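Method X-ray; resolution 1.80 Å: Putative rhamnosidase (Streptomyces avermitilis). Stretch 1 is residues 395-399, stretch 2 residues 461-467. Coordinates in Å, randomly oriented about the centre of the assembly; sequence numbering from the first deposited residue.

Stretch 1 395-399: ERPAL
Stretch 2, residues 461-467: VRGADND

The two stretches belong to one chain of a putative rhamnosidase, and their touching residues lie at least 66 positions apart in sequence. Together they bury 261 Å², a small contact built mainly from side chains. The closest CA pair across it is Ala398 to Ala464, CA to CA 6.1 Å, and no hydrogen bond joins the two backbones directly.

Stretch 1 is mostly extended. After Glu395 (phi/psi -100/-29), the chain runs through Arg396 (-133/139) and Pro397 (-77/155, C-gamma endo) into a strand at Ala398 (-136/150) and Leu399 (-114/142). Because the extended backbone alternates its side chains, Arg396 and Ala398 send their CA-to-CB bonds toward stretch 2 while that of Pro397 points away. Stretch 2 begins at Val461 (-67/167), has strand conformation at Arg462 (-118/160) and Gly463 (-68/141), continues through Ala464 (-70/147), is interrupted at Asp465 (-107/14) and extends again at Asn466 (-69/141) and Asp467 (-54/136). The order of contacts is reversed: Ala398 meets Ala464, whereas Arg396, earlier in its stretch, meets Asn466, later in the other; the backbones cross obliquely rather than lying antiparallel.

The one direct hydrogen bond between the stretches is donated by Asn466 ND2 to Arg396 O, at 2.8 Å with an N-H...O angle of 149°. Asn466 has its CA-to-CB bond toward stretch 1, and chi1 -49° (m) with chi2 43° brings the amide nitrogen to the carbonyl. Its ND2 is also hydrogen-bonded elsewhere in the structure. Asn466 ND2 also lies 3.8 Å from Ala398 CB.

Arg396 has the largest area covered, 91 Å². Its side chain takes chi1 -71° (m), chi2 162° (t), chi3 -130°, between wells, and chi4 89°. This places Arg396 NH1 2.5 Å from Asp465 OD1 in a short salt bridge, with the carboxylate oxygen at the guanidinium edge, near its plane. Asp465 starts from a sideways CA-to-CB bond, but chi1 73° (p) and chi2 -41° bring the carboxylate nearer.

Over one face of the same guanidinium lies Arg462 NH1, 3.6 Å from Arg396 NE. These are like charges close together, so electrostatics oppose the approach; the Asp465 carboxylate supplies compensating negative charge to Arg396, whose NE is hydrogen-bonded elsewhere in the structure. Arg462 reaches this position from a sideways CA-to-CB bond through chi1 53° (p), chi2 -177° (t), chi3 -75° (m) and chi4 -167°.

Water 1 links backbone to carboxylate. It accepts a hydrogen bond from Arg396 N at 3.2 Å and donates a weak one to Asp465 OD1 at 3.4 Å. OD1 therefore receives both the salt bridge and the water, while Arg396 uses its backbone N for the water and its O for Asn466.

The apolar component is compact: Ala398 CB meets Ala464 CB at 3.6 Å, both CA-to-CB bonds pointing toward the opposing stretch. With one methyl on each side, Ala398 CB and Ala464 CB meet in an apolar contact.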

ATOM      1  N   GLU A 395     -16.612 -12.940   6.221  1.00 24.86           N
ATOM      2  CA  GLU A 395     -17.789 -12.054   6.319  1.00 28.73           C
ATOM      3  C   GLU A 395     -17.737 -11.107   7.499  1.00 28.17           C
ATOM      4  O   GLU A 395     -18.364 -10.049   7.458  1.00 27.08           O
ATOM      5  CB  GLU A 395     -19.073 -12.876   6.501  1.00 32.26           C
ATOM      6  CG  GLU A 395     -19.300 -13.975   5.478  1.00 38.33           C
ATOM      7  CD  GLU A 395     -20.040 -13.488   4.246  1.00 43.20           C
ATOM      8  OE1 GLU A 395     -20.976 -12.672   4.390  1.00 47.44           O
ATOM      9  OE2 GLU A 395     -19.696 -13.937   3.129  1.00 46.69           O
ATOM     10  N   ARG A 396     -17.060 -11.525   8.564  1.00 27.59           N
ATOM     11  CA  ARG A 396     -17.058 -10.782   9.826  1.00 30.64           C
ATOM     12  C   ARG A 396     -15.637 -10.676  10.312  1.00 28.15           C
ATOM     13  O   ARG A 396     -14.883 -11.673  10.263  1.00 29.51           O
ATOM     14  CB  ARG A 396     -17.851 -11.522  10.910  1.00 32.14           C
ATOM     15  CG  ARG A 396     -19.350 -11.539  10.693  1.00 41.08           C
ATOM     16  CD  ARG A 396     -20.018 -12.621  11.519  1.00 44.83           C
ATOM     17  NE  ARG A 396     -20.904 -13.424  10.678  1.00 49.57           N
ATOM     18  CZ  ARG A 396     -20.516 -14.506  10.004  1.00 50.78           C
ATOM     19  NH1 ARG A 396     -19.261 -14.924  10.083  1.00 53.38           N
ATOM     20  NH2 ARG A 396     -21.383 -15.179   9.258  1.00 53.44           N
ATOM     21  N   PRO A 397     -15.262  -9.497  10.829  1.00 23.02           N
ATOM     22  CA  PRO A 397     -13.913  -9.447  11.382  1.00 21.63           C
ATOM     23  C   PRO A 397     -13.734 -10.099  12.755  1.00 20.11           C
ATOM     24  O   PRO A 397     -14.682 -10.215  13.562  1.00 20.75           O
ATOM     25  CB  PRO A 397     -13.600  -7.934  11.418  1.00 22.30           C
ATOM     26  CG  PRO A 397     -14.920  -7.285  11.480  1.00 22.03           C
ATOM     27  CD  PRO A 397     -15.880  -8.168  10.731  1.00 23.00           C
ATOM     28  N   ALA A 398     -12.505 -10.516  13.012  1.00 17.97           N
ATOM     29  CA  ALA A 398     -12.157 -11.189  14.237  1.00 18.85           C
ATOM     30  C   ALA A 398     -10.853 -10.667  14.826  1.00 17.64           C
ATOM     31  O   ALA A 398      -9.975 -10.223  14.100  1.00 17.53           O
ATOM     32  CB  ALA A 398     -12.084 -12.714  13.999  1.00 17.99           C
ATOM     33  N   LEU A 399     -10.759 -10.730  16.150  1.00 17.06           N
ATOM     34  CA  LEU A 399      -9.607 -10.264  16.943  1.00 16.80           C
ATOM     35  C   LEU A 399      -8.906 -11.432  17.642  1.00 16.77           C
ATOM     36  O   LEU A 399      -9.561 -12.323  18.188  1.00 17.96           O
ATOM     37  CB  LEU A 399     -10.097  -9.271  18.023  1.00 17.86           C
ATOM     38  CG  LEU A 399      -9.038  -8.751  18.995  1.00 19.48           C
ATOM     39  CD1 LEU A 399      -8.039  -7.795  18.354  1.00 20.38           C
ATOM     40  CD2 LEU A 399      -9.700  -8.109  20.224  1.00 22.04           C
ATOM     41  N   VAL A 461     -19.399 -11.645  23.236  1.00 22.75           N
ATOM     42  CA  VAL A 461     -18.731 -11.939  21.957  1.00 22.72           C
ATOM     43  C   VAL A 461     -19.008 -13.366  21.523  1.00 24.89           C
ATOM     44  O   VAL A 461     -19.505 -14.172  22.293  1.00 25.63           O
ATOM     45  CB  VAL A 461     -17.207 -11.720  22.046  1.00 21.77           C
ATOM     46  CG1 VAL A 461     -16.891 -10.260  22.306  1.00 20.69           C
ATOM     47  CG2 VAL A 461     -16.572 -12.630  23.093  1.00 21.13           C
ATOM     48  N   ARG A 462     -18.701 -13.691  20.278  1.00 27.24           N
ATOM     49  CA  ARG A 462     -18.808 -15.078  19.830  1.00 29.85           C
ATOM     50  C   ARG A 462     -17.422 -15.530  19.414  1.00 30.19           C
ATOM     51  O   ARG A 462     -16.519 -14.696  19.181  1.00 28.46           O
ATOM     52  CB  ARG A 462     -19.809 -15.194  18.680  1.00 32.16           C
ATOM     53  CG  ARG A 462     -19.522 -14.247  17.525  1.00 34.71           C
ATOM     54  CD  ARG A 462     -20.556 -14.326  16.425  1.00 38.99           C
ATOM     55  NE  ARG A 462     -20.390 -15.525  15.618  1.00 44.86           N
ATOM     56  CZ  ARG A 462     -20.995 -15.720  14.451  1.00 50.27           C
ATOM     57  NH1 ARG A 462     -21.796 -14.773  13.945  1.00 45.22           N
ATOM     58  NH2 ARG A 462     -20.788 -16.857  13.789  1.00 51.58           N
ATOM     59  N   GLY A 463     -17.215 -16.842  19.367  1.00 30.57           N
ATOM     60  CA  GLY A 463     -16.030 -17.365  18.723  1.00 31.23           C
ATOM     61  C   GLY A 463     -16.230 -17.050  17.263  1.00 33.13           C
ATOM     62  O   GLY A 463     -17.355 -17.126  16.753  1.00 35.57           O
ATOM     63  N   ALA A 464     -15.155 -16.667  16.600  1.00 33.92           N
ATOM     64  CA  ALA A 464     -15.162 -16.373  15.183  1.00 35.31           C
ATOM     65  C   ALA A 464     -15.349 -17.655  14.373  1.00 38.28           C
ATOM     66  O   ALA A 464     -14.896 -18.722  14.782  1.00 39.95           O
ATOM     67  CB  ALA A 464     -13.846 -15.730  14.816  1.00 34.83           C
ATOM     68  N   ASP A 465     -16.018 -17.547  13.234  1.00 39.66           N
ATOM     69  CA  ASP A 465     -16.264 -18.702  12.370  1.00 43.38           C
ATOM     70  C   ASP A 465     -15.387 -18.608  11.132  1.00 42.20           C
ATOM     71  O   ASP A 465     -15.594 -19.310  10.139  1.00 41.58           O
ATOM     72  CB  ASP A 465     -17.750 -18.780  11.984  1.00 47.37           C
ATOM     73  CG  ASP A 465     -18.154 -17.721  10.969  1.00 53.32           C
ATOM     74  OD1 ASP A 465     -17.708 -16.560  11.102  1.00 53.34           O
ATOM     75  OD2 ASP A 465     -18.921 -18.052  10.036  1.00 56.03           O
ATOM     76  N   ASN A 466     -14.409 -17.713  11.221  1.00 40.67           N
ATOM     77  CA  ASN A 466     -13.419 -17.485  10.189  1.00 40.30           C
ATOM     78  C   ASN A 466     -12.470 -18.673  10.048  1.00 40.54           C
ATOM     79  O   ASN A 466     -12.055 -19.280  11.045  1.00 37.73           O
ATOM     80  CB  ASN A 466     -12.597 -16.231  10.557  1.00 41.11           C
ATOM     81  CG  ASN A 466     -13.470 -15.019  10.948  1.00 44.66           C
ATOM     82  OD1 ASN A 466     -14.448 -15.133  11.682  1.00 49.26           O
ATOM     83  ND2 ASN A 466     -13.080 -13.846  10.483  1.00 45.78           N
ATOM     84  N   ASP A 467     -12.107 -19.000   8.810  1.00 42.53           N
ATOM     85  CA  ASP A 467     -11.000 -19.918   8.569  1.00 42.04           C
ATOM     86  C   ASP A 467      -9.760 -19.409   9.307  1.00 39.94           C
ATOM     87  O   ASP A 467      -9.478 -18.213   9.301  1.00 36.60           O
ATOM     88  CB  ASP A 467     -10.707 -20.018   7.064  1.00 50.26           C
ATOM     89  CG  ASP A 467     -11.889 -20.570   6.268  1.00 56.90           C
ATOM     90  OD1 ASP A 467     -12.275 -21.746   6.479  1.00 60.18           O
ATOM     91  OD2 ASP A 467     -12.431 -19.827   5.424  1.00 60.20           O
TER
HETATM   92  O   HOH W   1     -15.978 -14.489   8.984  1.00 42.19           O